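PDB 3TXY: isochorismatase family protein family from Burkholderia thailandensis, which is of unknown function but probably acts as a hydrolase, as a member of the isochorismatase-like cysteine hydrolase family. Local coordinates for residues 40-45 with 93-98; 48-51 with 55-58. All coordinates share one frame; numbering follows the deposited sequence.

Contact 1: 40-45 with 93-98; sequences AKTAEL and PALGVQ
The flat groups at this contact are the peptide carbonyls of Ala94 and Leu95, both of which meet the methyl of Ala43. Ala43 CB lies 4.0 Å from Ala94 O and 4.0 Å from Leu95 O, so a single helix methyl rests against two successive carbonyl oxygens of the 93-98 turn. With no longer side chain at that point the backbones come close, Ala43 CA lying 5.4 Å from Leu95 CA. Beside these carbonyls is an apolar meeting: Leu95 CD1 reaches Thr42 CG2 at 3.8 Å and Thr42 CB at 4.0 Å, the two side chains meeting at a slant. Leu95 holds CG anti to its backbone N (chi1 -166°), and this carries its CD1 branch in to the helix although the side chain does not start out in that direction. The helix, 35-51, packs on the parallel sheet of the isochorismatase alpha/beta fold; 93-98 belongs to the connection running from helix 86-89 to strand 102-106, outermost in this chain's sheet. The first residues of this segment form a single 3-10 turn, with Gly96 N donating to Pro93 O (3.3 Å), and the chain then leaves through Gly96 at a positive phi of 65°. On the helix side, Thr42 keeps its two branches apart in role. Its CG2 meets Leu95, while OG1 sits beside the backbone N (chi1 -65°) and is hydrogen-bonded to both Val38 O, one turn back, and Thr132 OG1. Two partners thus satisfy this buried hydroxyl and fix the rotation of the side chain, and Leu21 packs against both Thr42 and Leu95.

Contact 2: 48-51 with 55-58; sequences AFRA and PVIF
Val56 CG2 touches two neighbouring helix residues at once, lying 3.7 Å from Phe49 CB and 3.9 Å from Arg50 CG. It is the branch anti to the carbonyl carbon that does so, CG1 being anti to the backbone N (chi1 179°). Arg50 passes across the valine at about a right angle and, extended from CG to NE, carries its guanidinium on to Phe58. There Arg50 NH2 meets the edge of the Phe58 ring, in its plane, 3.7 Å from Phe58 CE2, with the two flat groups turned 37° apart; the arginine therefore does not stack over the face of the ring. The Phe49 ring lies at the start of the 55-58 segment, Phe49 CD2 approaching Pro55 O obliquely at 3.9 Å. In the next shell, Asp101 OD2 forms a salt bridge with Arg50 NH2, and Asp101 also touches Phe58, so the acid probably sets where the guanidinium ends while balancing its charge. The Phe49 ring packs on Val14 and Leu16 of strand 14-19. Backbone bonds hold 55-58 in the sheet between two parallel neighbours, Pro55 and Ile57 pairing with Leu16, and Val56 and Phe58 with Val102. Helix 35-51 lies on the connection between strands 14-19 and 56-61, which are adjacent and parallel; the contact lies where the helix gives way to the second strand of this beta-alpha-beta crossover, a basic unit of the isochorismatase alpha/beta fold.

Following the chain from the N terminus, strand 14-19 is followed, after the short helix 23-26, by helix 35-51, which takes part in both contacts. Contact 2 closes first, a tight return of three residues between the end of the helix and strand 56-61. Contact 1 closes later, when the connection before strand 102-106 comes back to the middle of the same helix; the 47 residues it spans include both segments of contact 2. The two also touch directly: Leu95 CD2 lies 3.5 Å from Phe58 CD1, and Val97 packs on the same ring. Asp101 joins them further, accepting from Gln98 N as well as pairing with Arg50, so helix, strand and the connection before strand 102-106 are tied together.

Contact 1: 40-45 with 93-98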
loop_
_atom_site.group_PDB
_atom_site.type_symbol
_atom_site.label_atom_id
_atom_site.label_comp_id
_atom_site.label_asym_id
_atom_site.label_seq_id
_atom_site.Cartn_x
_atom_site.Cartn_y
_atom_site.Cartn_z
ATOM N N ALA A 40 21.254 13.258 -3.128
ATOM C CA ALA A 40 22.137 14.078 -2.273
ATOM C C ALA A 40 21.620 14.144 -0.846
ATOM O O ALA A 40 22.369 13.981 0.114
ATOM C CB ALA A 40 22.262 15.484 -2.832
ATOM N N LYS A 41 20.319 14.389 -0.717
ATOM C CA LYS A 41 19.695 14.515 0.600
ATOM C C LYS A 41 19.811 13.223 1.374
ATOM O O LYS A 41 20.047 13.212 2.590
ATOM C CB LYS A 41 18.226 14.811 0.411
ATOM C CG LYS A 41 17.615 15.574 1.533
ATOM C CD LYS A 41 17.847 17.047 1.304
ATOM C CE LYS A 41 18.784 17.610 2.324
ATOM N NZ LYS A 41 18.847 19.076 2.066
ATOM N N THR A 42 19.625 12.115 0.663
ATOM C CA THR A 42 19.677 10.795 1.275
ATOM C C THR A 42 21.093 10.499 1.785
ATOM O O THR A 42 21.263 9.996 2.898
ATOM C CB THR A 42 19.228 9.713 0.274
ATOM O OG1 THR A 42 17.840 9.927 -0.058
ATOM C CG2 THR A 42 19.389 8.331 0.871
ATOM N N ALA A 43 22.098 10.827 0.979
ATOM C CA ALA A 43 23.485 10.652 1.397
ATOM C C ALA A 43 23.794 11.449 2.675
ATOM O O ALA A 43 24.418 10.926 3.593
ATOM C CB ALA A 43 24.436 11.035 0.273
ATOM N N GLU A 44 23.320 12.689 2.740
ATOM C CA GLU A 44 23.519 13.539 3.918
ATOM C C GLU A 44 22.905 12.913 5.147
ATOM O O GLU A 44 23.505 12.890 6.217
ATOM C CB GLU A 44 22.896 14.928 3.725
ATOM C CG GLU A 44 23.600 15.851 2.740
ATOM C CD GLU A 44 22.753 17.083 2.420
ATOM O OE1 GLU A 44 22.065 17.594 3.338
ATOM O OE2 GLU A 44 22.743 17.518 1.240
ATOM N N LEU A 45 21.680 12.423 5.013
ATOM C CA LEU A 45 21.060 11.723 6.130
ATOM C C LEU A 45 21.818 10.441 6.513
ATOM O O LEU A 45 21.981 10.136 7.695
ATOM C CB LEU A 45 19.594 11.395 5.802
ATOM C CG LEU A 45 18.621 12.561 5.920
ATOM C CD1 LEU A 45 17.286 12.154 5.314
ATOM C CD2 LEU A 45 18.448 12.935 7.390
ATOM N N PRO A 93 26.051 6.456 -8.215
ATOM C CA PRO A 93 27.351 6.663 -7.539
ATOM C C PRO A 93 27.332 7.737 -6.435
ATOM O O PRO A 93 27.982 7.561 -5.403
ATOM C CB PRO A 93 28.287 7.068 -8.679
ATOM C CG PRO A 93 27.670 6.484 -9.907
ATOM C CD PRO A 93 26.178 6.462 -9.680
ATOM N N ALA A 94 26.577 8.820 -6.620
ATOM C CA ALA A 94 26.534 9.882 -5.612
ATOM C C ALA A 94 25.842 9.460 -4.322
ATOM O O ALA A 94 25.919 10.166 -3.328
ATOM C CB ALA A 94 25.891 11.148 -6.174
ATOM N N LEU A 95 25.174 8.307 -4.326
ATOM C CA LEU A 95 24.504 7.816 -3.113
ATOM C C LEU A 95 25.482 7.351 -2.041
ATOM O O LEU A 95 25.132 7.310 -0.875
ATOM C CB LEU A 95 23.544 6.679 -3.468
ATOM C CG LEU A 95 22.525 6.267 -2.408
ATOM C CD1 LEU A 95 21.577 7.414 -2.078
ATOM C CD2 LEU A 95 21.748 5.059 -2.934
ATOM N N GLY A 96 26.704 7.004 -2.441
ATOM C CA GLY A 96 27.750 6.590 -1.514
ATOM C C GLY A 96 27.487 5.300 -0.768
ATOM O O GLY A 96 27.815 5.191 0.421
ATOM N N VAL A 97 26.868 4.331 -1.439
ATOM C CA VAL A 97 26.564 3.045 -0.805
ATOM C C VAL A 97 27.874 2.362 -0.373
ATOM O O VAL A 97 28.777 2.169 -1.200
ATOM C CB VAL A 97 25.738 2.115 -1.728
ATOM C CG1 VAL A 97 25.532 0.764 -1.051
ATOM C CG2 VAL A 97 24.380 2.744 -2.066
ATOM N N GLN A 98 27.967 2.026 0.920
ATOM C CA GLN A 98 29.183 1.453 1.503
ATOM C C GLN A 98 29.051 -0.074 1.616
ATOM O O GLN A 98 27.951 -0.583 1.769
ATOM C CB GLN A 98 29.433 2.026 2.896
ATOM C CG GLN A 98 29.356 3.538 3.023
ATOM C CD GLN A 98 29.883 4.021 4.364
ATOM O OE1 GLN A 98 30.251 3.207 5.214
ATOM N NE2 GLN A 98 29.949 5.336 4.557
#

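Contact 2: 48-51 with 55-58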
loop_
_atom_site.group_PDB
_atom_site.type_symbol
_atom_site.label_atom_id
_atom_site.label_comp_id
_atom_site.label_asym_id
_atom_site.label_seq_id
_atom_site.Cartn_x
_atom_site.Cartn_y
_atom_site.Cartn_z
ATOM N N ALA A 48 24.580 11.096 8.763
ATOM C CA ALA A 48 24.080 11.333 10.122
ATOM C C ALA A 48 23.718 10.027 10.847
ATOM O O ALA A 48 24.004 9.877 12.048
ATOM C CB ALA A 48 22.892 12.275 10.072
ATOM N N PHE A 49 23.110 9.086 10.120
ATOM C CA PHE A 49 22.829 7.753 10.653
ATOM C C PHE A 49 24.094 6.950 10.972
ATOM O O PHE A 49 24.243 6.451 12.095
ATOM C CB PHE A 49 21.900 6.979 9.705
ATOM C CG PHE A 49 20.441 7.285 9.929
ATOM C CD1 PHE A 49 19.902 8.509 9.536
ATOM C CD2 PHE A 49 19.608 6.373 10.579
ATOM C CE1 PHE A 49 18.550 8.802 9.755
ATOM C CE2 PHE A 49 18.278 6.673 10.824
ATOM C CZ PHE A 49 17.740 7.872 10.400
ATOM N N ARG A 50 25.025 6.883 10.025
ATOM C CA ARG A 50 26.245 6.096 10.219
ATOM C C ARG A 50 27.074 6.619 11.390
ATOM O O ARG A 50 27.597 5.824 12.191
ATOM C CB ARG A 50 27.068 6.053 8.929
ATOM C CG ARG A 50 26.418 5.223 7.817
ATOM C CD ARG A 50 27.442 4.852 6.751
ATOM N NE ARG A 50 26.834 4.593 5.442
ATOM C CZ ARG A 50 26.547 5.532 4.536
ATOM N NH1 ARG A 50 26.771 6.822 4.781
ATOM N NH2 ARG A 50 26.005 5.178 3.381
ATOM N N ALA A 51 27.154 7.946 11.498
ATOM C CA ALA A 51 27.771 8.634 12.648
ATOM C C ALA A 51 27.267 8.139 14.001
ATOM O O ALA A 51 27.996 8.206 15.000
ATOM C CB ALA A 51 27.551 10.146 12.549
ATOM N N PRO A 55 21.561 1.809 11.395
ATOM C CA PRO A 55 21.610 1.158 10.087
ATOM C C PRO A 55 21.082 2.012 8.948
ATOM O O PRO A 55 20.092 2.744 9.114
ATOM C CB PRO A 55 20.727 -0.093 10.248
ATOM C CG PRO A 55 20.028 0.036 11.542
ATOM C CD PRO A 55 20.664 1.119 12.342
ATOM N N VAL A 56 21.744 1.882 7.796
ATOM C CA VAL A 56 21.315 2.498 6.546
ATOM C C VAL A 56 21.005 1.386 5.541
ATOM O O VAL A 56 21.841 0.526 5.276
ATOM C CB VAL A 56 22.384 3.446 5.980
ATOM C CG1 VAL A 56 21.896 4.037 4.648
ATOM C CG2 VAL A 56 22.689 4.529 7.012
ATOM N N ILE A 57 19.785 1.416 5.015
ATOM C CA ILE A 57 19.278 0.336 4.208
ATOM C C ILE A 57 18.915 0.890 2.862
ATOM O O ILE A 57 18.029 1.742 2.751
ATOM C CB ILE A 57 18.043 -0.333 4.830
ATOM C CG1 ILE A 57 18.367 -0.826 6.245
ATOM C CG2 ILE A 57 17.597 -1.476 3.933
ATOM C CD1 ILE A 57 17.161 -1.368 6.978
ATOM N N PHE A 58 19.658 0.449 1.853
ATOM C CA PHE A 58 19.440 0.889 0.498
ATOM C C PHE A 58 18.733 -0.176 -0.303
ATOM O O PHE A 58 19.234 -1.307 -0.446
ATOM C CB PHE A 58 20.753 1.224 -0.187
ATOM C CG PHE A 58 21.468 2.410 0.404
ATOM C CD1 PHE A 58 20.970 3.692 0.231
ATOM C CD2 PHE A 58 22.646 2.248 1.111
ATOM C CE1 PHE A 58 21.640 4.794 0.755
ATOM C CE2 PHE A 58 23.314 3.336 1.625
ATOM C CZ PHE A 58 22.801 4.616 1.460
#